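Local coordinates for Exo-beta-1,4-mannosidase (Rhizomucor miehei, PDB 4LYP), which probably hydrolyses beta-1,4-linked mannosides from their non-reducing ends as a family 5 glycoside hydrolase, an extracellular fungal beta-mannosidase that also shows transglycosylation activity, at residues Asn61-Gly69 against Lys79-Gln87; Ser101-Met112 against Gln154-Trp165. All coordinates share one frame; numbering follows the deposited sequence. Where two conformers were deposited one is given.

Contact 1: residues Asn61-Gly69 against Lys79-Gln87; sequences NYWQGMNLG and KRMELEIKQ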
loop_
_atom_site.group_PDB
_atom_site.type_symbol
_atom_site.label_atom_id
_atom_site.label_comp_id
_atom_site.label_asym_id
_atom_site.label_seq_id
_atom_site.Cartn_x
_atom_site.Cartn_y
_atom_site.Cartn_z
ATOM N N ASN A 61 -5.193 -3.378 -0.711
ATOM C CA ASN A 61 -3.951 -3.400 0.077
ATOM C C ASN A 61 -3.973 -4.632 0.990
ATOM O O ASN A 61 -4.980 -4.955 1.633
ATOM C CB ASN A 61 -3.847 -2.158 0.952
ATOM C CG ASN A 61 -3.408 -0.958 0.135
ATOM O OD1 ASN A 61 -2.191 -0.738 -0.047
ATOM N ND2 ASN A 61 -4.358 -0.183 -0.383
ATOM N N TYR A 62 -2.823 -5.306 1.032
ATOM C CA TYR A 62 -2.631 -6.530 1.837
ATOM C C TYR A 62 -1.182 -6.549 2.301
ATOM O O TYR A 62 -0.409 -7.486 2.030
ATOM C CB TYR A 62 -2.992 -7.745 0.977
ATOM C CG TYR A 62 -3.156 -9.061 1.747
ATOM C CD1 TYR A 62 -4.168 -9.174 2.723
ATOM C CD2 TYR A 62 -2.387 -10.179 1.444
ATOM C CE1 TYR A 62 -4.367 -10.364 3.435
ATOM C CE2 TYR A 62 -2.620 -11.365 2.105
ATOM C CZ TYR A 62 -3.575 -11.444 3.091
ATOM O OH TYR A 62 -3.720 -12.661 3.748
ATOM N N TRP A 63 -0.797 -5.508 3.024
ATOM C CA TRP A 63 0.564 -5.313 3.514
ATOM C C TRP A 63 0.966 -6.364 4.535
ATOM O O TRP A 63 2.168 -6.572 4.772
ATOM C CB TRP A 63 0.715 -3.910 4.101
ATOM C CG TRP A 63 -0.258 -3.694 5.238
ATOM C CD1 TRP A 63 -1.579 -3.231 5.162
ATOM C CD2 TRP A 63 -0.073 -4.107 6.603
ATOM N NE1 TRP A 63 -2.195 -3.372 6.373
ATOM C CE2 TRP A 63 -1.321 -3.900 7.277
ATOM C CE3 TRP A 63 1.030 -4.623 7.306
ATOM C CZ2 TRP A 63 -1.488 -4.238 8.608
ATOM C CZ3 TRP A 63 0.876 -4.899 8.656
ATOM C CH2 TRP A 63 -0.369 -4.762 9.289
ATOM N N GLN A 64 -0.001 -7.069 5.160
ATOM C CA GLN A 64 0.285 -8.115 6.133
ATOM C C GLN A 64 0.529 -9.441 5.506
ATOM O O GLN A 64 0.781 -10.427 6.184
ATOM C CB GLN A 64 -0.864 -8.192 7.176
ATOM C CG GLN A 64 -2.196 -8.777 6.657
ATOM C CD GLN A 64 -3.131 -7.824 5.960
ATOM O OE1 GLN A 64 -2.716 -6.860 5.265
ATOM N NE2 GLN A 64 -4.422 -8.060 6.117
ATOM N N GLY A 65 0.513 -9.507 4.135
ATOM C CA GLY A 65 0.603 -10.798 3.450
ATOM C C GLY A 65 1.891 -11.519 3.764
ATOM O O GLY A 65 1.911 -12.747 3.961
ATOM N N MET A 66 3.066 -10.824 3.716
ATOM C CA MET A 66 4.336 -11.494 3.946
ATOM C C MET A 66 4.338 -12.150 5.320
ATOM O O MET A 66 4.732 -13.320 5.487
ATOM C CB MET A 66 5.448 -10.478 3.782
ATOM C CG MET A 66 6.797 -10.921 4.393
ATOM S SD MET A 66 8.153 -9.775 4.030
ATOM C CE MET A 66 7.618 -8.353 4.977
ATOM N N ASN A 67 3.884 -11.427 6.366
ATOM C CA ASN A 67 3.885 -11.990 7.709
ATOM C C ASN A 67 2.896 -13.110 7.895
ATOM O O ASN A 67 3.178 -14.074 8.610
ATOM C CB ASN A 67 3.644 -10.928 8.767
ATOM C CG ASN A 67 4.921 -10.183 9.138
ATOM O OD1 ASN A 67 5.689 -10.713 10.014
ATOM N ND2 ASN A 67 5.183 -9.108 8.537
ATOM N N LEU A 68 1.745 -13.068 7.226
ATOM C CA LEU A 68 0.792 -14.192 7.304
ATOM C C LEU A 68 1.276 -15.401 6.491
ATOM O O LEU A 68 0.970 -16.551 6.864
ATOM C CB LEU A 68 -0.606 -13.779 6.839
ATOM C CG LEU A 68 -1.381 -12.916 7.827
ATOM C CD1 LEU A 68 -2.679 -12.525 7.200
ATOM C CD2 LEU A 68 -1.604 -13.605 9.148
ATOM N N GLY A 69 2.056 -15.198 5.415
ATOM C CA GLY A 69 2.576 -16.308 4.644
ATOM C C GLY A 69 3.741 -17.017 5.312
ATOM O O GLY A 69 4.110 -18.103 4.873
ATOM N N LYS A 79 -2.248 -20.963 5.962
ATOM C CA LYS A 79 -3.555 -21.391 5.458
ATOM C C LYS A 79 -4.527 -20.213 5.491
ATOM O O LYS A 79 -5.399 -20.098 4.611
ATOM C CB LYS A 79 -4.097 -22.544 6.287
ATOM C CG LYS A 79 -3.228 -23.756 6.088
ATOM C CD LYS A 79 -3.923 -25.004 6.666
ATOM C CE LYS A 79 -3.813 -25.206 8.172
ATOM N NZ LYS A 79 -4.748 -26.324 8.528
ATOM N N ARG A 80 -4.457 -19.359 6.518
ATOM C CA ARG A 80 -5.295 -18.172 6.536
ATOM C C ARG A 80 -4.933 -17.212 5.385
ATOM O O ARG A 80 -5.807 -16.709 4.701
ATOM C CB ARG A 80 -5.151 -17.455 7.878
ATOM C CG ARG A 80 -5.761 -16.077 7.885
ATOM C CD ARG A 80 -5.600 -15.390 9.246
ATOM N NE ARG A 80 -5.844 -13.984 9.175
ATOM C CZ ARG A 80 -5.537 -13.135 10.128
ATOM N NH1 ARG A 80 -5.166 -13.534 11.329
ATOM N NH2 ARG A 80 -5.659 -11.854 9.885
ATOM N N MET A 81 -3.635 -17.036 5.112
ATOM C CA MET A 81 -3.212 -16.213 3.969
ATOM C C MET A 81 -3.822 -16.736 2.703
ATOM O O MET A 81 -4.373 -16.004 1.883
ATOM C CB MET A 81 -1.692 -16.172 3.896
ATOM C CG MET A 81 -1.171 -15.271 2.753
ATOM S SD MET A 81 -0.944 -16.149 1.177
ATOM C CE MET A 81 0.552 -17.051 1.479
ATOM N N GLU A 82 -3.710 -18.043 2.478
ATOM C CA GLU A 82 -4.220 -18.652 1.284
ATOM C C GLU A 82 -5.735 -18.479 1.151
ATOM O O GLU A 82 -6.234 -18.152 0.067
ATOM C CB GLU A 82 -3.834 -20.139 1.246
ATOM C CG GLU A 82 -2.314 -20.310 1.021
ATOM C CD GLU A 82 -1.806 -21.734 1.391
ATOM O OE1 GLU A 82 -0.615 -21.970 1.160
ATOM O OE2 GLU A 82 -2.541 -22.578 2.000
ATOM N N LEU A 83 -6.466 -18.580 2.253
ATOM C CA LEU A 83 -7.899 -18.364 2.238
ATOM C C LEU A 83 -8.254 -16.904 1.928
ATOM O O LEU A 83 -9.178 -16.631 1.184
ATOM C CB LEU A 83 -8.490 -18.793 3.588
ATOM C CG LEU A 83 -9.985 -18.536 3.771
ATOM C CD1 LEU A 83 -10.883 -19.159 2.735
ATOM C CD2 LEU A 83 -10.398 -18.880 5.207
ATOM N N GLU A 84 -7.494 -15.971 2.495
ATOM C CA GLU A 84 -7.790 -14.553 2.291
ATOM C C GLU A 84 -7.489 -14.168 0.842
ATOM O O GLU A 84 -8.244 -13.361 0.250
ATOM C CB GLU A 84 -6.958 -13.739 3.254
ATOM C CG GLU A 84 -7.519 -13.895 4.701
ATOM C CD GLU A 84 -6.770 -13.155 5.775
ATOM O OE1 GLU A 84 -5.708 -12.510 5.514
ATOM O OE2 GLU A 84 -7.297 -13.154 6.910
ATOM N N ILE A 85 -6.426 -14.710 0.237
ATOM C CA ILE A 85 -6.193 -14.495 -1.211
ATOM C C ILE A 85 -7.340 -15.036 -2.048
ATOM O O ILE A 85 -7.827 -14.379 -2.954
ATOM C CB ILE A 85 -4.823 -15.111 -1.689
ATOM C CG1 ILE A 85 -3.639 -14.575 -0.930
ATOM C CG2 ILE A 85 -4.683 -14.851 -3.180
ATOM C CD1 ILE A 85 -3.473 -13.091 -1.007
ATOM N N LYS A 86 -7.775 -16.267 -1.714
ATOM C CA LYS A 86 -8.940 -16.852 -2.413
ATOM C C LYS A 86 -10.166 -15.968 -2.231
ATOM O O LYS A 86 -10.906 -15.666 -3.239
ATOM C CB LYS A 86 -9.174 -18.241 -1.840
ATOM C CG LYS A 86 -10.375 -18.968 -2.520
ATOM C CD LYS A 86 -10.448 -20.421 -1.950
ATOM C CE LYS A 86 -11.586 -21.156 -2.633
ATOM N NZ LYS A 86 -12.924 -20.802 -2.152
ATOM N N GLN A 87 -10.436 -15.427 -1.045
ATOM C CA GLN A 87 -11.559 -14.537 -0.853
ATOM C C GLN A 87 -11.454 -13.301 -1.715
ATOM O O GLN A 87 -12.429 -12.815 -2.327
ATOM C CB GLN A 87 -11.693 -14.072 0.634
ATOM C CG GLN A 87 -12.072 -15.180 1.572
ATOM C CD GLN A 87 -11.885 -14.798 3.025
ATOM O OE1 GLN A 87 -11.211 -13.798 3.388
ATOM N NE2 GLN A 87 -12.431 -15.608 3.924
HETATM O O HOH W 1 -5.658 -10.440 7.352
#
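Tyr62 reaches out from the loop that follows barrel strand 53-61 and sets its hydroxyl on the carboxylate of Glu84, in the middle of helix 78-90. This is a strand-to-helix connection of the TIM barrel, in which the short helix 65-69 leans on the first long outer helix; the short axes come within 8.7 Å at 134°, nearer antiparallel than parallel. Tyr62 OH donates to Glu84 OE1 over 2.7 Å, meeting the oxygen on its anti side, and ring and carboxylate planes stand 74° apart. With CG anti to the backbone N (chi1 -167°), the phenol points across to the helix, while its own Gly65 N lies over one face, toward the rim. Farther back on the ring, CE2 rests 3.7 Å from Ile85 CD1, while Met81 CG comes up at the edge beside the hydroxyl. Leu68 supplies the second apolar patch: its CB packs on Met81 CB at 3.9 Å, and its CD2 lies over the centre of one face of the Arg80 guanidinium. The bent chain of Met81 brings CE, in the conformer given, to Gly69 CA.

The carboxylate itself is positioned by a second shell. Arg80, one turn earlier, forms a salt bridge through NE to Glu84 OE2 at 2.8 Å, nearly straight but from above the carboxylate plane, and Glu395 N also donates to OE2. Such a concentration of donors would be expected to keep Glu84 ionised although it is buried. Arg80 NH2 is held in addition by Trp409 O. Water 1 ties the two sides together: it accepts from Gln64 NE2 and from Arg80 NH2, and donates to Glu84 OE1 at 2.8 Å.

Contact 2: residues Ser101-Met112 against Gln154-Trp165; sequences SSEGPDDQPYRM and QWSGGFGQYVAW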
loop_
_atom_site.group_PDB
_atom_site.type_symbol
_atom_site.label_atom_id
_atom_site.label_comp_id
_atom_site.label_asym_id
_atom_site.label_seq_id
_atom_site.Cartn_x
_atom_site.Cartn_y
_atom_site.Cartn_z
ATOM N N SER A 101 9.171 -5.069 2.797
ATOM C CA SER A 101 10.201 -4.594 3.701
ATOM C C SER A 101 9.584 -4.630 5.102
ATOM O O SER A 101 8.369 -4.533 5.249
ATOM C CB SER A 101 10.632 -3.163 3.362
ATOM O OG SER A 101 9.636 -2.207 3.687
ATOM N N SER A 102 10.477 -4.732 6.093
ATOM C CA SER A 102 10.137 -4.379 7.491
ATOM C C SER A 102 11.435 -4.476 8.261
ATOM O O SER A 102 12.154 -5.456 8.156
ATOM C CB SER A 102 9.032 -5.210 8.091
ATOM O OG SER A 102 9.333 -6.542 8.074
ATOM N N GLU A 103 11.682 -3.473 9.085
ATOM C CA GLU A 103 12.941 -3.331 9.771
ATOM C C GLU A 103 12.771 -3.577 11.253
ATOM O O GLU A 103 11.794 -3.126 11.884
ATOM C CB GLU A 103 13.558 -1.950 9.496
ATOM C CG GLU A 103 14.002 -1.778 8.046
ATOM C CD GLU A 103 12.845 -1.427 7.088
ATOM O OE1 GLU A 103 11.987 -0.619 7.368
ATOM O OE2 GLU A 103 12.931 -1.977 5.938
ATOM N N GLY A 104 13.768 -4.254 11.857
ATOM C CA GLY A 104 13.869 -4.371 13.316
ATOM C C GLY A 104 14.587 -3.157 13.907
ATOM O O GLY A 104 14.714 -2.115 13.231
ATOM N N PRO A 105 15.072 -3.226 15.136
ATOM C CA PRO A 105 15.040 -4.442 16.007
ATOM C C PRO A 105 13.622 -4.824 16.461
ATOM O O PRO A 105 12.686 -3.993 16.424
ATOM C CB PRO A 105 15.923 -4.028 17.184
ATOM C CG PRO A 105 15.871 -2.589 17.236
ATOM C CD PRO A 105 15.748 -2.070 15.818
ATOM N N ASP A 106 13.484 -6.055 16.935
ATOM C CA ASP A 106 12.180 -6.639 17.209
ATOM C C ASP A 106 11.670 -6.368 18.618
ATOM O O ASP A 106 10.694 -6.979 19.059
ATOM C CB ASP A 106 12.243 -8.171 16.973
ATOM C CG ASP A 106 12.415 -8.511 15.451
ATOM O OD1 ASP A 106 11.652 -7.870 14.675
ATOM O OD2 ASP A 106 13.220 -9.348 15.109
ATOM N N ASP A 107 12.281 -5.400 19.333
ATOM C CA ASP A 107 11.815 -4.953 20.632
ATOM C C ASP A 107 11.136 -3.593 20.528
ATOM O O ASP A 107 11.008 -2.884 21.572
ATOM C CB ASP A 107 13.000 -4.909 21.637
ATOM C CG ASP A 107 14.011 -3.875 21.285
ATOM O OD1 ASP A 107 14.047 -3.317 20.166
ATOM O OD2 ASP A 107 14.927 -3.608 22.135
ATOM N N GLN A 108 10.725 -3.160 19.344
ATOM C CA GLN A 108 10.155 -1.818 19.172
ATOM C C GLN A 108 8.624 -1.889 19.142
ATOM O O GLN A 108 8.029 -2.768 18.544
ATOM C CB GLN A 108 10.635 -1.175 17.897
ATOM C CG GLN A 108 12.191 -0.953 17.916
ATOM C CD GLN A 108 12.564 0.028 19.011
ATOM O OE1 GLN A 108 12.106 1.181 18.996
ATOM N NE2 GLN A 108 13.381 -0.424 19.953
ATOM N N PRO A 109 7.965 -0.921 19.774
ATOM C CA PRO A 109 6.492 -0.815 19.681
ATOM C C PRO A 109 6.096 -0.337 18.315
ATOM O O PRO A 109 6.883 0.219 17.528
ATOM C CB PRO A 109 6.183 0.222 20.767
ATOM C CG PRO A 109 7.419 1.149 20.760
ATOM C CD PRO A 109 8.572 0.216 20.519
ATOM N N TYR A 110 4.815 -0.502 17.997
ATOM C CA TYR A 110 4.144 0.121 16.858
ATOM C C TYR A 110 4.556 -0.468 15.517
ATOM O O TYR A 110 4.279 0.175 14.475
ATOM C CB TYR A 110 4.295 1.660 16.831
ATOM C CG TYR A 110 4.070 2.312 18.175
ATOM C CD1 TYR A 110 2.901 2.106 18.908
ATOM C CD2 TYR A 110 5.100 3.036 18.743
ATOM C CE1 TYR A 110 2.749 2.651 20.195
ATOM C CE2 TYR A 110 4.984 3.624 20.016
ATOM C CZ TYR A 110 3.850 3.401 20.729
ATOM O OH TYR A 110 3.706 3.915 21.998
ATOM N N ARG A 111 5.166 -1.659 15.442
ATOM C CA ARG A 111 5.630 -2.157 14.169
ATOM C C ARG A 111 5.432 -3.658 14.020
ATOM O O ARG A 111 5.315 -4.460 14.977
ATOM C CB ARG A 111 7.110 -1.825 13.853
ATOM C CG ARG A 111 8.133 -2.476 14.831
ATOM C CD ARG A 111 9.557 -2.208 14.420
ATOM N NE ARG A 111 9.893 -0.819 14.594
ATOM C CZ ARG A 111 11.151 -0.332 14.462
ATOM N NH1 ARG A 111 11.394 0.911 14.782
ATOM N NH2 ARG A 111 12.081 -1.138 13.953
ATOM N N MET A 112 5.464 -4.107 12.766
ATOM C CA MET A 112 5.356 -5.504 12.412
ATOM C C MET A 112 6.433 -6.312 13.077
ATOM O O MET A 112 7.611 -5.946 13.061
ATOM C CB MET A 112 5.569 -5.611 10.906
ATOM C CG MET A 112 4.426 -4.918 10.097
ATOM S SD MET A 112 4.911 -4.323 8.431
ATOM C CE MET A 112 5.199 -5.834 7.512
ATOM N N GLN A 154 6.290 4.468 10.728
ATOM C CA GLN A 154 6.962 3.653 11.760
ATOM C C GLN A 154 6.466 2.245 11.868
ATOM O O GLN A 154 7.066 1.429 12.590
ATOM C CB GLN A 154 6.830 4.351 13.128
ATOM C CG GLN A 154 5.421 4.389 13.766
ATOM C CD GLN A 154 4.522 5.531 13.286
ATOM O OE1 GLN A 154 4.598 6.025 12.149
ATOM N NE2 GLN A 154 3.613 5.954 14.190
ATOM N N TRP A 155 5.391 1.873 11.160
ATOM C CA TRP A 155 4.723 0.566 11.385
ATOM C C TRP A 155 5.411 -0.587 10.777
ATOM O O TRP A 155 5.078 -1.741 11.050
ATOM C CB TRP A 155 3.268 0.673 11.020
ATOM C CG TRP A 155 2.938 1.142 9.626
ATOM C CD1 TRP A 155 2.563 2.430 9.237
ATOM C CD2 TRP A 155 2.846 0.281 8.424
ATOM N NE1 TRP A 155 2.265 2.428 7.902
ATOM C CE2 TRP A 155 2.394 1.148 7.370
ATOM C CE3 TRP A 155 3.097 -1.049 8.138
ATOM C CZ2 TRP A 155 2.178 0.696 6.074
ATOM C CZ3 TRP A 155 2.859 -1.495 6.870
ATOM C CH2 TRP A 155 2.401 -0.628 5.821
ATOM N N SER A 156 6.463 -0.327 9.970
ATOM C CA SER A 156 7.350 -1.364 9.487
ATOM C C SER A 156 8.804 -1.006 9.853
ATOM O O SER A 156 9.751 -1.460 9.190
ATOM C CB SER A 156 7.184 -1.578 7.980
ATOM O OG SER A 156 7.468 -0.363 7.301
ATOM N N GLY A 157 8.998 -0.154 10.877
ATOM C CA GLY A 157 10.330 0.393 11.167
ATOM C C GLY A 157 10.541 1.618 10.274
ATOM O O GLY A 157 10.332 2.753 10.724
ATOM N N GLY A 158 10.837 1.386 9.006
ATOM C CA GLY A 158 10.741 2.450 8.017
ATOM C C GLY A 158 11.962 3.406 8.054
ATOM O O GLY A 158 13.006 3.131 8.640
ATOM N N PHE A 159 11.794 4.560 7.398
ATOM C CA PHE A 159 12.910 5.504 7.235
ATOM C C PHE A 159 13.419 5.964 8.584
ATOM O O PHE A 159 14.631 6.171 8.743
ATOM C CB PHE A 159 12.486 6.693 6.413
ATOM C CG PHE A 159 12.320 6.423 4.937
ATOM C CD1 PHE A 159 12.427 5.178 4.392
ATOM C CD2 PHE A 159 11.980 7.458 4.094
ATOM C CE1 PHE A 159 12.290 4.940 3.036
ATOM C CE2 PHE A 159 11.850 7.269 2.729
ATOM C CZ PHE A 159 11.969 6.004 2.178
ATOM N N GLY A 160 12.567 6.105 9.619
ATOM C CA GLY A 160 13.042 6.474 10.939
ATOM C C GLY A 160 13.937 5.427 11.539
ATOM O O GLY A 160 14.885 5.767 12.249
ATOM N N GLN A 161 13.687 4.157 11.252
ATOM C CA GLN A 161 14.566 3.096 11.714
ATOM C C GLN A 161 15.915 3.178 10.993
ATOM O O GLN A 161 16.944 2.988 11.626
ATOM C CB GLN A 161 13.909 1.723 11.566
ATOM C CG GLN A 161 14.823 0.614 12.039
ATOM C CD GLN A 161 15.187 0.776 13.503
ATOM O OE1 GLN A 161 14.305 0.874 14.359
ATOM N NE2 GLN A 161 16.493 0.798 13.839
ATOM N N TYR A 162 15.911 3.397 9.674
ATOM C CA TYR A 162 17.217 3.565 8.997
ATOM C C TYR A 162 17.988 4.716 9.624
ATOM O O TYR A 162 19.223 4.612 9.832
ATOM C CB TYR A 162 17.062 3.766 7.498
ATOM C CG TYR A 162 16.725 2.552 6.685
ATOM C CD1 TYR A 162 15.415 2.143 6.465
ATOM C CD2 TYR A 162 17.716 1.754 6.125
ATOM C CE1 TYR A 162 15.102 1.061 5.684
ATOM C CE2 TYR A 162 17.417 0.677 5.320
ATOM C CZ TYR A 162 16.106 0.337 5.062
ATOM O OH TYR A 162 15.868 -0.666 4.192
ATOM N N VAL A 163 17.326 5.845 9.913
ATOM C CA VAL A 163 17.975 6.958 10.571
ATOM C C VAL A 163 18.530 6.539 11.912
ATOM O O VAL A 163 19.676 6.873 12.257
ATOM C CB VAL A 163 17.033 8.182 10.665
ATOM C CG1 VAL A 163 17.641 9.275 11.560
ATOM C CG2 VAL A 163 16.703 8.724 9.268
ATOM N N ALA A 164 17.755 5.786 12.714
ATOM C CA ALA A 164 18.259 5.299 13.999
ATOM C C ALA A 164 19.484 4.429 13.806
ATOM O O ALA A 164 20.440 4.480 14.634
ATOM C CB ALA A 164 17.148 4.510 14.692
ATOM N N TRP A 165 19.474 3.534 12.830
ATOM C CA TRP A 165 20.674 2.736 12.559
ATOM C C TRP A 165 21.874 3.581 12.238
ATOM O O TRP A 165 22.961 3.311 12.760
ATOM C CB TRP A 165 20.397 1.764 11.467
ATOM C CG TRP A 165 19.614 0.521 11.863
ATOM C CD1 TRP A 165 19.670 -0.141 13.041
ATOM C CD2 TRP A 165 18.729 -0.245 11.009
ATOM N NE1 TRP A 165 18.858 -1.268 13.016
ATOM C CE2 TRP A 165 18.278 -1.375 11.773
ATOM C CE3 TRP A 165 18.303 -0.119 9.681
ATOM C CZ2 TRP A 165 17.459 -2.349 11.225
ATOM C CZ3 TRP A 165 17.512 -1.125 9.154
ATOM C CH2 TRP A 165 17.077 -2.229 9.928
HETATM O O HOH W 2 9.771 -0.510 5.948
HETATM O O HOH W 3 13.113 -0.557 3.569
HETATM O O HOH W 4 8.126 1.246 15.222
#
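Met112 N to Trp155 O (2.9 Å) and Glu103 N to Ser156 O (2.8 Å) are the two backbone bonds that pin the long loop 101-112 at both its ends to the turn leading into helix 158-167. Between them the loop bulges outward, and the Arg111 side chain folds back inside, bent at chi3 (69°), and grips Gln161 end-on: NH1 and NH2 both donate to OE1, NH1 at 2.9 Å on a lone pair in the carbonyl plane, NH2 from above that plane. Guanidinium and amide planes are turned 67° apart. Gly157 CA sits over the centre of one guanidinium face, 3.4 Å above it, and Gln108 CB covers the opposite one; NH2 also donates to Glu103 O, so the arginine closes the loop on itself. Water 4 accepts a bond from Arg111 NE and donates to Pro109 O and Gln154 O.

Glu103 bends at chi2 (80°) to bring OE1 to Gly158 N at 2.8 Å. Its aliphatic part leans on the Trp165 indole, with CB 3.6 Å from CH2, and water 3 connects OE2 with Tyr162 OH. Near the pocket end, Met112 SD approaches the edge of the Trp155 six-membered ring in a Met-aromatic contact, and touches Ser156 CB. Ser156 OG is itself bonded to Asn151 ND2.

The whole is an elaboration of the barrel rim beyond strands 95-99 and 144-148: Trp155 and Ser156 pack on Met99, Tyr162 faces helix 197-213, and Phe159 and Val163 lie against helix 181-193.

Contacts 1 and 2 follow one another along the chain, with centres about 22 Å apart, yet their inner ends meet. Trp63, in the loop just after strand 53-61, packs edge-to-face with Trp155 (Trp63 CE3 to Trp155 CZ3 3.6 Å), and its CZ3 lies 3.8 Å from Met112 CG. On the neighbouring helix, Met66 CE reaches Ser101 O at 3.9 Å. Contact 2 is the nearer to the pocket: the Trp155 side chain comes within about 6 Å of a bound guanidine, in a site lined by Trp153, Glu238, Trp293, Asn296 and Glu416, and about 4 Å from a bound Tris molecule. Contact 1 instead joins the barrel to its outer helix.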